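Local coordinates for fructosamine deglycase FrlB (Bacillus subtilis, PDB 3EUA), which catalyses the conversion of a range of fructosamine 6-phosphates to glucose 6-phosphate and a free amino acid, at residues A[170-175]-A[295-300]; A[226-231]-A[256-261]; A[250-255]-A[277-282]. All blocks are in the same frame, centred on the assembly; numbering follows the deposited sequence.

How the contacts relate
The three contacts join parts of the C-terminal half of the chain, contact 3 touching both of the others. Contacts 1 and 3 have centres about 10 Å apart and touch directly: V298 CG1 packs on Y281 CD2 at 3.6 Å. Contacts 2 and 3, with centres about 13 Å apart, are joined by polar groups, as R256 NH1 reaches G251 O (2.8 Å) and E259 OE1 takes G251 N. Contacts 1 and 2 do not touch; about 6 Å separates their nearest atoms and about 20 Å their centres. Contacts 2 and 3 meet the second subunit, whereas contact 1 is a buried helix pair within the chain.

Contact 1: residues A[170-175]-A[295-300]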
ATOM      1  N   ALA A 170       5.686  -0.154 -30.179  1.00 20.59           N
ATOM      2  CA  ALA A 170       6.919  -0.626 -30.797  1.00 20.57           C
ATOM      3  C   ALA A 170       7.908  -1.061 -29.706  1.00 20.48           C
ATOM      4  O   ALA A 170       8.656  -2.031 -29.886  1.00 20.22           O
ATOM      5  CB  ALA A 170       7.525   0.454 -31.682  1.00 21.15           C
ATOM      6  N   VAL A 171       7.876  -0.365 -28.564  1.00 20.69           N
ATOM      7  CA  VAL A 171       8.735  -0.706 -27.415  1.00 20.44           C
ATOM      8  C   VAL A 171       8.350  -2.101 -26.900  1.00 20.87           C
ATOM      9  O   VAL A 171       9.232  -2.926 -26.627  1.00 20.48           O
ATOM     10  CB  VAL A 171       8.635   0.337 -26.244  1.00 20.90           C
ATOM     11  CG1 VAL A 171       9.652   0.015 -25.145  1.00 18.73           C
ATOM     12  CG2 VAL A 171       8.857   1.799 -26.749  1.00 19.49           C
ATOM     13  N   TYR A 172       7.042  -2.341 -26.761  1.00 20.38           N
ATOM     14  CA  TYR A 172       6.512  -3.645 -26.354  1.00 20.30           C
ATOM     15  C   TYR A 172       7.018  -4.746 -27.261  1.00 20.52           C
ATOM     16  O   TYR A 172       7.509  -5.748 -26.797  1.00 20.33           O
ATOM     17  CB  TYR A 172       5.003  -3.622 -26.457  1.00 19.52           C
ATOM     18  CG  TYR A 172       4.211  -2.952 -25.358  1.00 19.87           C
ATOM     19  CD1 TYR A 172       4.777  -2.097 -24.419  1.00 19.70           C
ATOM     20  CD2 TYR A 172       2.853  -3.138 -25.324  1.00 18.60           C
ATOM     21  CE1 TYR A 172       3.981  -1.487 -23.429  1.00 20.16           C
ATOM     22  CE2 TYR A 172       2.062  -2.563 -24.357  1.00 21.74           C
ATOM     23  CZ  TYR A 172       2.611  -1.741 -23.416  1.00 19.66           C
ATOM     24  OH  TYR A 172       1.731  -1.183 -22.517  1.00 20.53           O
ATOM     25  N   GLU A 173       6.964  -4.528 -28.572  1.00 20.79           N
ATOM     26  CA  GLU A 173       7.356  -5.563 -29.539  1.00 22.59           C
ATOM     27  C   GLU A 173       8.808  -5.916 -29.428  1.00 22.03           C
ATOM     28  O   GLU A 173       9.197  -7.080 -29.475  1.00 21.72           O
ATOM     29  CB  GLU A 173       7.112  -5.124 -30.983  1.00 22.30           C
ATOM     30  CG  GLU A 173       5.683  -4.754 -31.339  1.00 28.82           C
ATOM     31  CD  GLU A 173       4.666  -5.875 -31.205  1.00 34.01           C
ATOM     32  OE1 GLU A 173       5.039  -7.068 -31.235  1.00 38.91           O
ATOM     33  OE2 GLU A 173       3.456  -5.543 -31.098  1.00 41.11           O
ATOM     34  N   LYS A 174       9.621  -4.886 -29.337  1.00 22.59           N
ATOM     35  CA  LYS A 174      11.051  -5.130 -29.234  1.00 22.84           C
ATOM     36  C   LYS A 174      11.388  -5.793 -27.910  1.00 22.26           C
ATOM     37  O   LYS A 174      12.198  -6.708 -27.861  1.00 21.36           O
ATOM     38  CB  LYS A 174      11.898  -3.865 -29.345  1.00 23.16           C
ATOM     39  CG  LYS A 174      11.855  -3.192 -30.656  1.00 24.25           C
ATOM     40  CD  LYS A 174      12.880  -2.113 -30.697  1.00 27.66           C
ATOM     41  CE  LYS A 174      12.757  -1.245 -31.930  1.00 30.34           C
ATOM     42  NZ  LYS A 174      11.515  -0.438 -31.834  1.00 33.07           N
ATOM     43  N   ALA A 175      10.757  -5.322 -26.840  1.00 21.50           N
ATOM     44  CA  ALA A 175      10.987  -5.889 -25.506  1.00 21.39           C
ATOM     45  C   ALA A 175      10.547  -7.356 -25.415  1.00 21.31           C
ATOM     46  O   ALA A 175      11.246  -8.181 -24.836  1.00 21.22           O
ATOM     47  CB  ALA A 175      10.283  -5.036 -24.443  1.00 20.91           C
ATOM     48  N   ALA A 295       7.603   3.343 -18.426  1.00 17.66           N
ATOM     49  CA  ALA A 295       8.339   2.075 -18.224  1.00 18.54           C
ATOM     50  C   ALA A 295       7.517   0.985 -17.553  1.00 17.95           C
ATOM     51  O   ALA A 295       7.663  -0.190 -17.932  1.00 18.25           O
ATOM     52  CB  ALA A 295       9.619   2.281 -17.447  1.00 18.25           C
ATOM     53  N   PRO A 296       6.689   1.345 -16.545  1.00 17.84           N
ATOM     54  CA  PRO A 296       5.910   0.254 -15.922  1.00 17.67           C
ATOM     55  C   PRO A 296       4.980  -0.512 -16.878  1.00 17.85           C
ATOM     56  O   PRO A 296       4.699  -1.714 -16.657  1.00 17.95           O
ATOM     57  CB  PRO A 296       5.076   0.954 -14.850  1.00 16.96           C
ATOM     58  CG  PRO A 296       5.481   2.359 -14.786  1.00 19.09           C
ATOM     59  CD  PRO A 296       6.461   2.651 -15.895  1.00 17.18           C
ATOM     60  N   LEU A 297       4.454   0.189 -17.885  1.00 17.81           N
ATOM     61  CA  LEU A 297       3.587  -0.446 -18.905  1.00 17.96           C
ATOM     62  C   LEU A 297       4.366  -1.490 -19.674  1.00 17.88           C
ATOM     63  O   LEU A 297       3.869  -2.598 -19.927  1.00 18.58           O
ATOM     64  CB  LEU A 297       2.998   0.550 -19.876  1.00 17.70           C
ATOM     65  CG  LEU A 297       1.872   1.416 -19.352  1.00 19.83           C
ATOM     66  CD1 LEU A 297       2.211   2.125 -18.022  1.00 19.38           C
ATOM     67  CD2 LEU A 297       1.515   2.431 -20.413  1.00 20.16           C
ATOM     68  N   VAL A 298       5.588  -1.167 -20.019  1.00 17.68           N
ATOM     69  CA  VAL A 298       6.444  -2.113 -20.737  1.00 17.55           C
ATOM     70  C   VAL A 298       6.815  -3.308 -19.860  1.00 17.40           C
ATOM     71  O   VAL A 298       6.779  -4.439 -20.303  1.00 18.29           O
ATOM     72  CB  VAL A 298       7.746  -1.443 -21.188  1.00 17.26           C
ATOM     73  CG1 VAL A 298       8.512  -2.426 -22.053  1.00 15.86           C
ATOM     74  CG2 VAL A 298       7.437  -0.170 -21.996  1.00 18.63           C
ATOM     75  N   LEU A 299       7.192  -3.032 -18.609  1.00 17.54           N
ATOM     76  CA  LEU A 299       7.553  -4.084 -17.654  1.00 17.86           C
ATOM     77  C   LEU A 299       6.357  -5.030 -17.474  1.00 17.38           C
ATOM     78  O   LEU A 299       6.497  -6.266 -17.502  1.00 17.44           O
ATOM     79  CB  LEU A 299       8.047  -3.460 -16.330  1.00 17.98           C
ATOM     80  CG  LEU A 299       9.449  -2.791 -16.301  1.00 17.31           C
ATOM     81  CD1 LEU A 299       9.663  -1.871 -15.081  1.00 16.17           C
ATOM     82  CD2 LEU A 299      10.519  -3.918 -16.362  1.00 18.44           C
ATOM     83  N   ASN A 300       5.178  -4.447 -17.356  1.00 17.46           N
ATOM     84  CA  ASN A 300       3.970  -5.225 -17.228  1.00 18.41           C
ATOM     85  C   ASN A 300       3.696  -6.131 -18.429  1.00 18.16           C
ATOM     86  O   ASN A 300       3.247  -7.282 -18.259  1.00 18.39           O
ATOM     87  CB  ASN A 300       2.768  -4.315 -17.055  1.00 17.89           C
ATOM     88  CG  ASN A 300       1.525  -5.081 -16.784  1.00 21.11           C
ATOM     89  OD1 ASN A 300       1.458  -5.787 -15.794  1.00 22.49           O
ATOM     90  ND2 ASN A 300       0.495  -4.913 -17.633  1.00 20.79           N
TER
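The phenol ring of Y172 reaches across from 170-175 to the backbone and side chains of L297 and V298. V298 CG2 lies at the ring's edge, in its plane, 4.0 Å from Y172 CE1. V298 CA and L297 O approach the same CE1 obliquely, both at 3.7 Å. Beyond the ring, the hydroxyl OH makes a packing contact with L297 CB at 3.4 Å. The Y172 CA–CB bond does not point straight across to the other helix; with CG beside the backbone N (chi1 -79°) the long aromatic group still spans the distance, which a shorter side chain could not do.

The two helices, 158-190 and 288-313, run in broadly the same direction at 40° with 9.7 Å between the axes of these segments. Helix 288-313 follows the last strand of the second parallel sheet of this α/β/α SIS fold: L299 turns away from helix 158-190 and reaches the end of strand 246-250, while V298 meets the long helix.

V298 divides its branches between neighbours. CG1, anti to the backbone N (chi1 -174°), packs on the A175 methyl CB at 4.0 Å, and CG2 meets V171 CG1 at 3.9 Å. V171 and V298 cross at about a right angle, and side chains as small as valine and alanine let the helices come close. The N of L297, next to P296, lacks its bond to the turn before, and the helix is kinked there. L297 packs further on L165 and L168 of helix 158-190 and on Y138 and Y142 of helix 137-153.

Contact 2: residues A[226-231]-A[256-261]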
ATOM      1  N   ALA A 226       4.527  -8.803  -2.944  1.00 18.51           N
ATOM      2  CA  ALA A 226       5.245  -7.763  -3.663  1.00 18.29           C
ATOM      3  C   ALA A 226       5.914  -6.879  -2.625  1.00 18.22           C
ATOM      4  O   ALA A 226       5.270  -6.097  -1.968  1.00 17.70           O
ATOM      5  CB  ALA A 226       4.332  -6.920  -4.555  1.00 17.48           C
ATOM      6  N   ILE A 227       7.221  -6.984  -2.536  1.00 17.93           N
ATOM      7  CA  ILE A 227       7.987  -6.187  -1.582  1.00 19.06           C
ATOM      8  C   ILE A 227       8.333  -4.820  -2.168  1.00 18.64           C
ATOM      9  O   ILE A 227       8.830  -4.735  -3.250  1.00 19.73           O
ATOM     10  CB  ILE A 227       9.340  -6.879  -1.192  1.00 19.10           C
ATOM     11  CG1 ILE A 227       9.117  -8.341  -0.786  1.00 20.52           C
ATOM     12  CG2 ILE A 227      10.066  -6.082  -0.075  1.00 18.57           C
ATOM     13  CD1 ILE A 227       8.131  -8.495   0.282  1.00 21.71           C
ATOM     14  N   HIS A 228       8.101  -3.753  -1.435  1.00 19.51           N
ATOM     15  CA  HIS A 228       8.518  -2.448  -1.904  1.00 19.19           C
ATOM     16  C   HIS A 228      10.059  -2.389  -1.730  1.00 19.31           C
ATOM     17  O   HIS A 228      10.618  -2.752  -0.674  1.00 19.11           O
ATOM     18  CB  HIS A 228       7.785  -1.325  -1.176  1.00 19.99           C
ATOM     19  CG  HIS A 228       8.255   0.039  -1.569  1.00 19.71           C
ATOM     20  ND1 HIS A 228       9.381   0.619  -1.023  1.00 22.91           N
ATOM     21  CD2 HIS A 228       7.781   0.922  -2.476  1.00 24.22           C
ATOM     22  CE1 HIS A 228       9.568   1.803  -1.569  1.00 24.67           C
ATOM     23  NE2 HIS A 228       8.632   1.997  -2.481  1.00 23.92           N
ATOM     24  N   ALA A 229      10.755  -1.989  -2.784  1.00 19.48           N
ATOM     25  CA  ALA A 229      12.239  -1.969  -2.785  1.00 19.82           C
ATOM     26  C   ALA A 229      12.897  -1.173  -1.667  1.00 20.50           C
ATOM     27  O   ALA A 229      14.014  -1.505  -1.256  1.00 21.65           O
ATOM     28  CB  ALA A 229      12.767  -1.519  -4.111  1.00 19.85           C
ATOM     29  N   GLY A 230      12.245  -0.123  -1.196  1.00 21.07           N
ATOM     30  CA  GLY A 230      12.774   0.648  -0.042  1.00 21.73           C
ATOM     31  C   GLY A 230      12.562  -0.137   1.271  1.00 22.18           C
ATOM     32  O   GLY A 230      13.503  -0.365   2.052  1.00 22.66           O
ATOM     33  N   GLU A 231      11.317  -0.581   1.479  1.00 21.03           N
ATOM     34  CA  GLU A 231      10.917  -1.358   2.664  1.00 21.00           C
ATOM     35  C   GLU A 231      11.747  -2.640   2.906  1.00 20.51           C
ATOM     36  O   GLU A 231      11.931  -3.055   4.059  1.00 20.15           O
ATOM     37  CB  GLU A 231       9.428  -1.716   2.532  1.00 21.31           C
ATOM     38  CG  GLU A 231       8.419  -0.527   2.683  1.00 23.41           C
ATOM     39  CD  GLU A 231       8.383   0.029   4.098  1.00 25.81           C
ATOM     40  OE1 GLU A 231       7.505  -0.430   4.864  1.00 25.77           O
ATOM     41  OE2 GLU A 231       9.277   0.829   4.479  1.00 23.62           O
ATOM     42  N   ARG A 256      14.302   4.539  -9.146  1.00 18.82           N
ATOM     43  CA  ARG A 256      15.173   3.470  -9.605  1.00 19.29           C
ATOM     44  C   ARG A 256      16.357   3.179  -8.633  1.00 19.76           C
ATOM     45  O   ARG A 256      16.725   2.008  -8.460  1.00 20.49           O
ATOM     46  CB  ARG A 256      15.700   3.783 -10.987  1.00 19.20           C
ATOM     47  CG  ARG A 256      16.613   2.715 -11.546  1.00 18.80           C
ATOM     48  CD  ARG A 256      17.207   3.195 -12.810  1.00 20.08           C
ATOM     49  NE  ARG A 256      18.195   2.252 -13.289  1.00 19.56           N
ATOM     50  CZ  ARG A 256      17.928   1.167 -13.997  1.00 21.13           C
ATOM     51  NH1 ARG A 256      16.681   0.849 -14.377  1.00 20.82           N
ATOM     52  NH2 ARG A 256      18.945   0.408 -14.370  1.00 21.48           N
ATOM     53  N   PRO A 257      16.981   4.224  -8.014  1.00 20.19           N
ATOM     54  CA  PRO A 257      18.037   3.881  -7.045  1.00 19.75           C
ATOM     55  C   PRO A 257      17.608   2.888  -5.953  1.00 20.04           C
ATOM     56  O   PRO A 257      18.448   2.110  -5.480  1.00 20.04           O
ATOM     57  CB  PRO A 257      18.373   5.231  -6.419  1.00 20.66           C
ATOM     58  CG  PRO A 257      18.036   6.236  -7.507  1.00 20.88           C
ATOM     59  CD  PRO A 257      16.824   5.693  -8.144  1.00 19.95           C
ATOM     60  N   LEU A 258      16.336   2.932  -5.536  1.00 18.85           N
ATOM     61  CA  LEU A 258      15.831   1.985  -4.534  1.00 19.11           C
ATOM     62  C   LEU A 258      15.914   0.567  -5.081  1.00 19.06           C
ATOM     63  O   LEU A 258      16.342  -0.334  -4.372  1.00 19.45           O
ATOM     64  CB  LEU A 258      14.364   2.270  -4.140  1.00 18.61           C
ATOM     65  CG  LEU A 258      14.031   3.448  -3.211  1.00 19.91           C
ATOM     66  CD1 LEU A 258      14.612   4.783  -3.710  1.00 19.12           C
ATOM     67  CD2 LEU A 258      12.480   3.513  -2.951  1.00 20.56           C
ATOM     68  N   GLU A 259      15.531   0.412  -6.354  1.00 19.66           N
ATOM     69  CA  GLU A 259      15.517  -0.869  -7.058  1.00 20.93           C
ATOM     70  C   GLU A 259      16.954  -1.377  -7.265  1.00 19.83           C
ATOM     71  O   GLU A 259      17.268  -2.538  -7.050  1.00 19.63           O
ATOM     72  CB  GLU A 259      14.732  -0.685  -8.377  1.00 21.54           C
ATOM     73  CG  GLU A 259      13.237  -0.301  -8.116  1.00 23.20           C
ATOM     74  CD  GLU A 259      12.415   0.126  -9.338  1.00 25.13           C
ATOM     75  OE1 GLU A 259      12.933   0.867 -10.237  1.00 29.15           O
ATOM     76  OE2 GLU A 259      11.199  -0.237  -9.351  1.00 26.95           O
ATOM     77  N   GLU A 260      17.837  -0.476  -7.653  1.00 20.00           N
ATOM     78  CA  GLU A 260      19.249  -0.801  -7.842  1.00 20.47           C
ATOM     79  C   GLU A 260      19.902  -1.305  -6.552  1.00 19.71           C
ATOM     80  O   GLU A 260      20.652  -2.265  -6.567  1.00 19.42           O
ATOM     81  CB  GLU A 260      19.998   0.446  -8.341  1.00 20.73           C
ATOM     82  CG  GLU A 260      19.550   0.913  -9.744  1.00 21.61           C
ATOM     83  CD  GLU A 260      20.243   2.200 -10.244  1.00 23.82           C
ATOM     84  OE1 GLU A 260      20.597   3.101  -9.450  1.00 28.60           O
ATOM     85  OE2 GLU A 260      20.382   2.318 -11.463  1.00 27.00           O
ATOM     86  N   ARG A 261      19.590  -0.660  -5.429  1.00 19.15           N
ATOM     87  CA  ARG A 261      20.164  -1.054  -4.152  1.00 18.51           C
ATOM     88  C   ARG A 261      19.673  -2.453  -3.769  1.00 18.35           C
ATOM     89  O   ARG A 261      20.465  -3.300  -3.328  1.00 18.15           O
ATOM     90  CB  ARG A 261      19.823  -0.014  -3.075  1.00 18.38           C
ATOM     91  CG  ARG A 261      20.431  -0.260  -1.739  1.00 18.99           C
ATOM     92  CD  ARG A 261      19.783   0.593  -0.711  1.00 20.43           C
ATOM     93  NE  ARG A 261      20.366   0.365   0.613  1.00 20.68           N
ATOM     94  CZ  ARG A 261      19.825   0.813   1.745  1.00 22.05           C
ATOM     95  NH1 ARG A 261      18.701   1.517   1.732  1.00 22.23           N
ATOM     96  NH2 ARG A 261      20.394   0.540   2.910  1.00 21.85           N
TER
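L258 and A229 form the centre of this contact, where the early part of helix 256-269 leans on the chain leaving strand 226-228. Both CB atoms point across the gap and lie 4.1 Å apart. A229 CB also sits 3.8 Å from L258 O, close against the helix backbone; a methyl group suits this place because it fills the space without holding the helix off. The same methyl lies near the aliphatic part of E259, 4.2 Å from its CG. A229 O is buried by the contact and has no partner in the model.

L258 extends past A229 with its CD2 methyl. This atom comes within 3.6 Å of H228 CE1, meeting the imidazole obliquely, and lies 4.0 Å from G230 N. In H228, CG stands anti to the backbone N (chi1 176°), and the ring carries CE1 on to the leucine. The ring edge is turned to the backbone of G230 and E231, and ND1 receives a weak bond from E231 N at 3.4 Å, while NE2 hydrogen-bonds to E63 OE1 of the second subunit. The absence of a side chain at G230 matters: a CB there would stand close to L258 CD2 and press on H228 CE1.

The carboxylate of E259 is engaged by other groups; besides its bond to the 250-255 loop, OE2 accepts from S201 N. R261 makes salt bridges with E89 and the terminal carboxylate of Y329, both of the second subunit. The contact lies at the C-terminal ends of the parallel strands, beside the subunit interface, a position consistent with the region where SIS domains are known to bind phosphosugars, though a role here is only inferred.

Contact 3: residues A[250-255]-A[277-282]; sequences LGLDET and DAASYD
L250 and D277 stand side by side on one face of the sheet, at the ends of the adjacent parallel strands 246-250 and 273-277 of the SIS domain. D277 OD1 touches the leucine at CB, 3.8 Å away. Beyond this pair the strands part, each into its own turn. A bond between them just past the pair runs from A278 N to L250 O, 2.8 Å and nearly straight at 170°.

D277 shapes its turn from within. Its CG is anti to the backbone N (chi1 -176°), and OD1 accepts from A279 N at 2.8 Å, the donor coming from above the carboxylate plane; this is an Asx turn over the beginning of the 3-10 segment 278-280. OD1 also forms a salt bridge with R256 of helix 256-269. An alanine here removes that acceptor, and would probably leave A279 N without its turn bond and R256 with one partner fewer, letting the turn move.

L252 takes up the other end of the contact. Its CG packs on A278 CB at 3.9 Å, and CD2 reaches over to A279 CB at 4.1 Å. A small residue suits position A278, since its CB is also only 3.4 Å from L250 O. A295 of helix 288-313 lies against both L252 and A278. Further along, D253 OD1 caps the coming helix by accepting from T255 N and, through its syn lone pair, from T255 OG1. D277 O, which takes both S280 N and S280 OG, lies 3.9 Å above the centre of the Y281 ring.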
ATOM      1  N   LEU A 250      13.241  -3.103 -12.376  1.00 20.27           N
ATOM      2  CA  LEU A 250      13.954  -1.845 -12.320  1.00 20.47           C
ATOM      3  C   LEU A 250      13.337  -0.972 -13.387  1.00 20.40           C
ATOM      4  O   LEU A 250      13.321  -1.332 -14.567  1.00 20.67           O
ATOM      5  CB  LEU A 250      15.458  -2.006 -12.510  1.00 21.39           C
ATOM      6  CG  LEU A 250      16.172  -2.800 -11.420  1.00 21.83           C
ATOM      7  CD1 LEU A 250      16.247  -4.296 -11.836  1.00 22.33           C
ATOM      8  CD2 LEU A 250      17.524  -2.190 -11.212  1.00 23.08           C
ATOM      9  N   GLY A 251      12.801   0.170 -12.965  1.00 20.34           N
ATOM     10  CA  GLY A 251      12.139   1.095 -13.870  1.00 20.10           C
ATOM     11  C   GLY A 251      13.032   2.243 -14.254  1.00 19.89           C
ATOM     12  O   GLY A 251      14.251   2.178 -14.092  1.00 19.54           O
ATOM     13  N   LEU A 252      12.408   3.294 -14.747  1.00 19.25           N
ATOM     14  CA  LEU A 252      13.128   4.483 -15.210  1.00 19.70           C
ATOM     15  C   LEU A 252      12.665   5.757 -14.479  1.00 19.40           C
ATOM     16  O   LEU A 252      12.928   6.903 -14.917  1.00 18.98           O
ATOM     17  CB  LEU A 252      12.916   4.656 -16.725  1.00 19.31           C
ATOM     18  CG  LEU A 252      13.412   3.535 -17.651  1.00 20.26           C
ATOM     19  CD1 LEU A 252      12.962   3.756 -19.077  1.00 18.47           C
ATOM     20  CD2 LEU A 252      14.944   3.387 -17.577  1.00 17.80           C
ATOM     21  N   ASP A 253      11.962   5.575 -13.375  1.00 19.43           N
ATOM     22  CA  ASP A 253      11.489   6.730 -12.617  1.00 19.52           C
ATOM     23  C   ASP A 253      12.555   7.149 -11.590  1.00 19.67           C
ATOM     24  O   ASP A 253      13.658   6.569 -11.499  1.00 18.58           O
ATOM     25  CB  ASP A 253      10.042   6.551 -12.030  1.00 20.08           C
ATOM     26  CG  ASP A 253       9.920   5.533 -10.868  1.00 22.76           C
ATOM     27  OD1 ASP A 253      10.903   5.266 -10.128  1.00 27.48           O
ATOM     28  OD2 ASP A 253       8.789   4.999 -10.681  1.00 27.81           O
ATOM     29  N   GLU A 254      12.211   8.175 -10.832  1.00 19.75           N
ATOM     30  CA  GLU A 254      13.090   8.733  -9.844  1.00 19.66           C
ATOM     31  C   GLU A 254      13.491   7.767  -8.738  1.00 18.95           C
ATOM     32  O   GLU A 254      14.480   8.010  -8.084  1.00 19.14           O
ATOM     33  CB  GLU A 254      12.440   9.970  -9.187  1.00 19.93           C
ATOM     34  CG  GLU A 254      12.196  11.214 -10.052  1.00 21.42           C
ATOM     35  CD  GLU A 254      11.065  11.102 -11.066  1.00 23.01           C
ATOM     36  OE1 GLU A 254      10.403  10.044 -11.129  1.00 23.67           O
ATOM     37  OE2 GLU A 254      10.841  12.093 -11.802  1.00 22.03           O
ATOM     38  N   THR A 255      12.722   6.691  -8.533  1.00 19.22           N
ATOM     39  CA  THR A 255      12.968   5.727  -7.479  1.00 18.90           C
ATOM     40  C   THR A 255      13.833   4.555  -7.904  1.00 19.09           C
ATOM     41  O   THR A 255      14.111   3.688  -7.086  1.00 18.61           O
ATOM     42  CB  THR A 255      11.629   5.199  -6.876  1.00 19.55           C
ATOM     43  OG1 THR A 255      11.026   4.213  -7.731  1.00 22.58           O
ATOM     44  CG2 THR A 255      10.651   6.340  -6.634  1.00 19.33           C
ATOM     45  N   ASP A 277      14.830  -5.274 -16.290  1.00 20.79           N
ATOM     46  CA  ASP A 277      15.328  -3.903 -16.195  1.00 21.00           C
ATOM     47  C   ASP A 277      14.884  -3.121 -17.419  1.00 20.62           C
ATOM     48  O   ASP A 277      15.311  -3.416 -18.544  1.00 20.69           O
ATOM     49  CB  ASP A 277      16.867  -3.906 -16.069  1.00 21.22           C
ATOM     50  CG  ASP A 277      17.477  -2.496 -15.868  1.00 22.22           C
ATOM     51  OD1 ASP A 277      16.785  -1.456 -16.002  1.00 22.69           O
ATOM     52  OD2 ASP A 277      18.691  -2.431 -15.579  1.00 25.43           O
ATOM     53  N   ALA A 278      14.028  -2.123 -17.195  1.00 20.20           N
ATOM     54  CA  ALA A 278      13.495  -1.277 -18.251  1.00 20.47           C
ATOM     55  C   ALA A 278      14.595  -0.541 -19.032  1.00 20.94           C
ATOM     56  O   ALA A 278      14.416  -0.160 -20.182  1.00 20.89           O
ATOM     57  CB  ALA A 278      12.524  -0.268 -17.662  1.00 21.01           C
ATOM     58  N   ALA A 279      15.724  -0.319 -18.385  1.00 21.42           N
ATOM     59  CA  ALA A 279      16.845   0.332 -19.056  1.00 21.83           C
ATOM     60  C   ALA A 279      17.382  -0.512 -20.211  1.00 22.35           C
ATOM     61  O   ALA A 279      18.026   0.039 -21.114  1.00 22.33           O
ATOM     62  CB  ALA A 279      17.924   0.673 -18.054  1.00 21.20           C
ATOM     63  N   SER A 280      17.104  -1.824 -20.212  1.00 23.48           N
ATOM     64  CA  SER A 280      17.541  -2.723 -21.289  1.00 24.04           C
ATOM     65  C   SER A 280      16.615  -2.660 -22.508  1.00 24.31           C
ATOM     66  O   SER A 280      16.937  -3.254 -23.521  1.00 24.11           O
ATOM     67  CB  SER A 280      17.680  -4.156 -20.772  1.00 24.14           C
ATOM     68  OG  SER A 280      16.427  -4.712 -20.427  1.00 24.94           O
ATOM     69  N   TYR A 281      15.479  -1.959 -22.406  1.00 24.37           N
ATOM     70  CA  TYR A 281      14.545  -1.814 -23.506  1.00 24.71           C
ATOM     71  C   TYR A 281      14.828  -0.523 -24.256  1.00 25.34           C
ATOM     72  O   TYR A 281      15.615   0.312 -23.800  1.00 25.16           O
ATOM     73  CB  TYR A 281      13.082  -1.891 -23.005  1.00 24.72           C
ATOM     74  CG  TYR A 281      12.812  -3.086 -22.114  1.00 24.59           C
ATOM     75  CD1 TYR A 281      13.358  -4.342 -22.394  1.00 25.02           C
ATOM     76  CD2 TYR A 281      11.970  -2.980 -21.023  1.00 25.90           C
ATOM     77  CE1 TYR A 281      13.117  -5.441 -21.575  1.00 25.66           C
ATOM     78  CE2 TYR A 281      11.703  -4.097 -20.188  1.00 25.98           C
ATOM     79  CZ  TYR A 281      12.283  -5.311 -20.473  1.00 24.84           C
ATOM     80  OH  TYR A 281      12.033  -6.387 -19.667  1.00 24.63           O
ATOM     81  N   ASP A 282      14.181  -0.351 -25.408  1.00 26.30           N
ATOM     82  CA  ASP A 282      14.404   0.817 -26.268  1.00 26.60           C
ATOM     83  C   ASP A 282      13.380   1.930 -26.073  1.00 26.39           C
ATOM     84  O   ASP A 282      12.293   1.865 -26.629  1.00 26.91           O
ATOM     85  CB  ASP A 282      14.395   0.329 -27.718  1.00 26.19           C
ATOM     86  CG  ASP A 282      14.663   1.429 -28.722  1.00 28.32           C
ATOM     87  OD1 ASP A 282      14.834   2.597 -28.306  1.00 28.07           O
ATOM     88  OD2 ASP A 282      14.692   1.117 -29.941  1.00 30.19           O
TER